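Local coordinates for protein imidazoleglycerol-phosphate dehydratase (Staphylococcus aureus subsp. aureus, PDB 2AE8) that catalyses the manganese-dependent dehydration of imidazoleglycerol phosphate to imidazoleacetol phosphate, the sixth step of histidine biosynthesis, at residues B[45-51]-B[75-80]. Sequence-based numbering, arbitrary orientation.
Sequences ISISDDQ and GLSLNI
Strands 45-48 and 77-80 run antiparallel, their axes 4.8 Å apart at 174°, with Ser46-Asn79 and Ser48-Ser77 as the hydrogen-bonded pairs; the bond from Ser77 N to Ser48 O is short at 2.7 Å. On one face Ile45 lies alongside Ile80 and Leu78, its CG1 3.9 Å from Ile80 CG2, while chi1 of -59° leaves CG2 opposite the backbone N, against Leu78 CD2. Ile47 reaches diagonally to Leu76, CD1 to CD1 at 3.9 Å, the two side chains crossing at a slant; Leu76 CD2 rests on Asp49 CG at 3.5 Å. The pair illustrates a two-faced sheet: this apolar side packs on helices 61-74 and 90-111, through Phe70, Leu67, Val100 and Met108 among others, and the strands are the inner pair of a four-stranded mixed sheet in one of the two duplicated half-domains of the dehydratase's beta-alpha-beta sandwich. The other face is polar. Here a water sits between the Ser46 hydroxyl, at 2.7 Å from OG, and Asn79 ND2, and also donates to Ser77 O. Past the end of strand 45-48, Asp50 turns back so that its OD1, also bonded to Ser52 OG, lies 3.0 Å from Ser77 OG, whose proton may go instead to Ser52 O.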
ATOM      1  N   ILE B  45      36.339   0.525 -46.221  1.00 36.56           N
ATOM      2  CA  ILE B  45      36.820   1.056 -44.951  1.00 35.85           C
ATOM      3  C   ILE B  45      38.246   0.634 -44.667  1.00 35.40           C
ATOM      4  O   ILE B  45      38.607  -0.519 -44.873  1.00 34.76           O
ATOM      5  CB  ILE B  45      35.900   0.622 -43.767  1.00 35.00           C
ATOM      6  CG1 ILE B  45      34.471   1.107 -44.012  1.00 35.90           C
ATOM      7  CG2 ILE B  45      36.441   1.133 -42.429  1.00 35.22           C
ATOM      8  CD1 ILE B  45      33.413   0.529 -43.076  1.00 35.98           C
ATOM      9  N   SER B  46      39.043   1.583 -44.186  1.00 35.34           N
ATOM     10  CA  SER B  46      40.363   1.290 -43.677  1.00 35.91           C
ATOM     11  C   SER B  46      40.532   1.939 -42.326  1.00 36.01           C
ATOM     12  O   SER B  46      40.024   3.032 -42.093  1.00 35.86           O
ATOM     13  CB  SER B  46      41.458   1.815 -44.622  1.00 36.03           C
ATOM     14  OG  SER B  46      41.452   3.238 -44.678  1.00 37.08           O
ATOM     15  N   ILE B  47      41.288   1.270 -41.467  1.00 36.56           N
ATOM     16  CA  ILE B  47      41.672   1.800 -40.178  1.00 37.75           C
ATOM     17  C   ILE B  47      43.196   1.695 -40.014  1.00 38.95           C
ATOM     18  O   ILE B  47      43.810   0.761 -40.526  1.00 38.38           O
ATOM     19  CB  ILE B  47      40.916   1.062 -39.035  1.00 37.67           C
ATOM     20  CG1 ILE B  47      41.030   1.826 -37.709  1.00 38.35           C
ATOM     21  CG2 ILE B  47      41.374  -0.399 -38.901  1.00 36.74           C
ATOM     22  CD1 ILE B  47      39.964   1.424 -36.678  1.00 37.58           C
ATOM     23  N   SER B  48      43.790   2.648 -39.302  1.00 40.89           N
ATOM     24  CA  SER B  48      45.231   2.632 -39.045  1.00 43.17           C
ATOM     25  C   SER B  48      45.584   3.301 -37.725  1.00 44.61           C
ATOM     26  O   SER B  48      44.988   4.319 -37.374  1.00 44.54           O
ATOM     27  CB  SER B  48      45.977   3.327 -40.188  1.00 42.97           C
ATOM     28  OG  SER B  48      47.363   3.117 -40.061  1.00 44.62           O
ATOM     29  N   ASP B  49      46.569   2.746 -37.014  1.00 46.69           N
ATOM     30  CA  ASP B  49      47.040   3.328 -35.749  1.00 49.55           C
ATOM     31  C   ASP B  49      48.201   4.294 -35.975  1.00 51.03           C
ATOM     32  O   ASP B  49      49.218   4.246 -35.279  1.00 51.76           O
ATOM     33  CB  ASP B  49      47.423   2.242 -34.722  1.00 49.71           C
ATOM     34  CG  ASP B  49      47.481   2.778 -33.270  1.00 51.50           C
ATOM     35  OD1 ASP B  49      47.358   4.009 -33.064  1.00 52.92           O
ATOM     36  OD2 ASP B  49      47.638   1.965 -32.324  1.00 52.63           O
ATOM     37  N   ASP B  50      48.055   5.157 -36.968  1.00 52.90           N
ATOM     38  CA  ASP B  50      49.010   6.227 -37.177  1.00 54.31           C
ATOM     39  C   ASP B  50      48.265   7.546 -37.002  1.00 55.12           C
ATOM     40  O   ASP B  50      47.208   7.583 -36.343  1.00 55.37           O
ATOM     41  CB  ASP B  50      49.686   6.106 -38.553  1.00 54.68           C
ATOM     42  CG  ASP B  50      48.734   6.348 -39.715  1.00 56.26           C
ATOM     43  OD1 ASP B  50      47.551   6.703 -39.487  1.00 57.32           O
ATOM     44  OD2 ASP B  50      49.181   6.196 -40.877  1.00 58.08           O
ATOM     45  N   GLN B  51      48.783   8.619 -37.594  1.00 55.64           N
ATOM     46  CA  GLN B  51      48.119   9.904 -37.459  1.00 56.08           C
ATOM     47  C   GLN B  51      47.786  10.609 -38.780  1.00 55.51           C
ATOM     48  O   GLN B  51      47.800  11.837 -38.869  1.00 55.99           O
ATOM     49  CB  GLN B  51      48.886  10.806 -36.483  1.00 56.74           C
ATOM     50  CG  GLN B  51      47.961  11.617 -35.560  1.00 59.33           C
ATOM     51  CD  GLN B  51      46.601  10.955 -35.367  1.00 62.25           C
ATOM     52  OE1 GLN B  51      46.388  10.193 -34.416  1.00 64.03           O
ATOM     53  NE2 GLN B  51      45.677  11.228 -36.287  1.00 64.34           N
ATOM     54  N   GLY B  75      42.921   7.785 -31.404  1.00 35.25           N
ATOM     55  CA  GLY B  75      44.196   7.889 -32.122  1.00 36.56           C
ATOM     56  C   GLY B  75      44.245   7.091 -33.420  1.00 37.26           C
ATOM     57  O   GLY B  75      45.289   7.035 -34.083  1.00 38.26           O
ATOM     58  N   LEU B  76      43.132   6.462 -33.791  1.00 37.35           N
ATOM     59  CA  LEU B  76      43.082   5.653 -35.011  1.00 37.25           C
ATOM     60  C   LEU B  76      42.510   6.432 -36.181  1.00 38.11           C
ATOM     61  O   LEU B  76      41.551   7.186 -36.020  1.00 38.15           O
ATOM     62  CB  LEU B  76      42.271   4.373 -34.794  1.00 36.96           C
ATOM     63  CG  LEU B  76      42.616   3.531 -33.559  1.00 36.30           C
ATOM     64  CD1 LEU B  76      41.553   2.480 -33.326  1.00 36.19           C
ATOM     65  CD2 LEU B  76      43.992   2.892 -33.700  1.00 37.04           C
ATOM     66  N   SER B  77      43.084   6.228 -37.365  1.00 37.87           N
ATOM     67  CA  SER B  77      42.613   6.898 -38.567  1.00 38.08           C
ATOM     68  C   SER B  77      41.588   6.036 -39.271  1.00 37.77           C
ATOM     69  O   SER B  77      41.829   4.857 -39.544  1.00 37.70           O
ATOM     70  CB  SER B  77      43.786   7.205 -39.509  1.00 38.39           C
ATOM     71  OG  SER B  77      44.859   7.760 -38.759  1.00 41.49           O
ATOM     72  N   LEU B  78      40.444   6.630 -39.560  1.00 37.55           N
ATOM     73  CA  LEU B  78      39.392   5.946 -40.276  1.00 38.53           C
ATOM     74  C   LEU B  78      39.171   6.572 -41.631  1.00 39.04           C
ATOM     75  O   LEU B  78      39.089   7.796 -41.758  1.00 39.04           O
ATOM     76  CB  LEU B  78      38.069   6.024 -39.500  1.00 38.26           C
ATOM     77  CG  LEU B  78      37.563   4.838 -38.706  1.00 38.52           C
ATOM     78  CD1 LEU B  78      36.253   5.235 -38.018  1.00 38.39           C
ATOM     79  CD2 LEU B  78      37.344   3.630 -39.609  1.00 36.62           C
ATOM     80  N   ASN B  79      39.057   5.729 -42.642  1.00 40.01           N
ATOM     81  CA  ASN B  79      38.588   6.181 -43.929  1.00 40.96           C
ATOM     82  C   ASN B  79      37.423   5.333 -44.369  1.00 41.31           C
ATOM     83  O   ASN B  79      37.548   4.126 -44.546  1.00 41.42           O
ATOM     84  CB  ASN B  79      39.717   6.206 -44.960  1.00 41.12           C
ATOM     85  CG  ASN B  79      40.739   7.273 -44.645  1.00 42.02           C
ATOM     86  OD1 ASN B  79      40.609   8.407 -45.083  1.00 43.47           O
ATOM     87  ND2 ASN B  79      41.718   6.935 -43.818  1.00 44.01           N
ATOM     88  N   ILE B  80      36.279   5.983 -44.520  1.00 41.89           N
ATOM     89  CA  ILE B  80      35.059   5.278 -44.839  1.00 42.64           C
ATOM     90  C   ILE B  80      34.433   5.852 -46.087  1.00 43.93           C
ATOM     91  O   ILE B  80      34.227   7.056 -46.201  1.00 43.29           O
ATOM     92  CB  ILE B  80      34.036   5.328 -43.672  1.00 42.36           C
ATOM     93  CG1 ILE B  80      34.663   4.762 -42.387  1.00 41.56           C
ATOM     94  CG2 ILE B  80      32.755   4.584 -44.056  1.00 41.70           C
ATOM     95  CD1 ILE B  80      33.753   4.784 -41.161  1.00 41.72           C
TER
HETATM   96  O   HOH W   1      42.607   4.389 -42.513  1.00 45.59           O
HETATM   97  O   HOH W   2      47.467   7.242 -32.791  1.00 51.91           O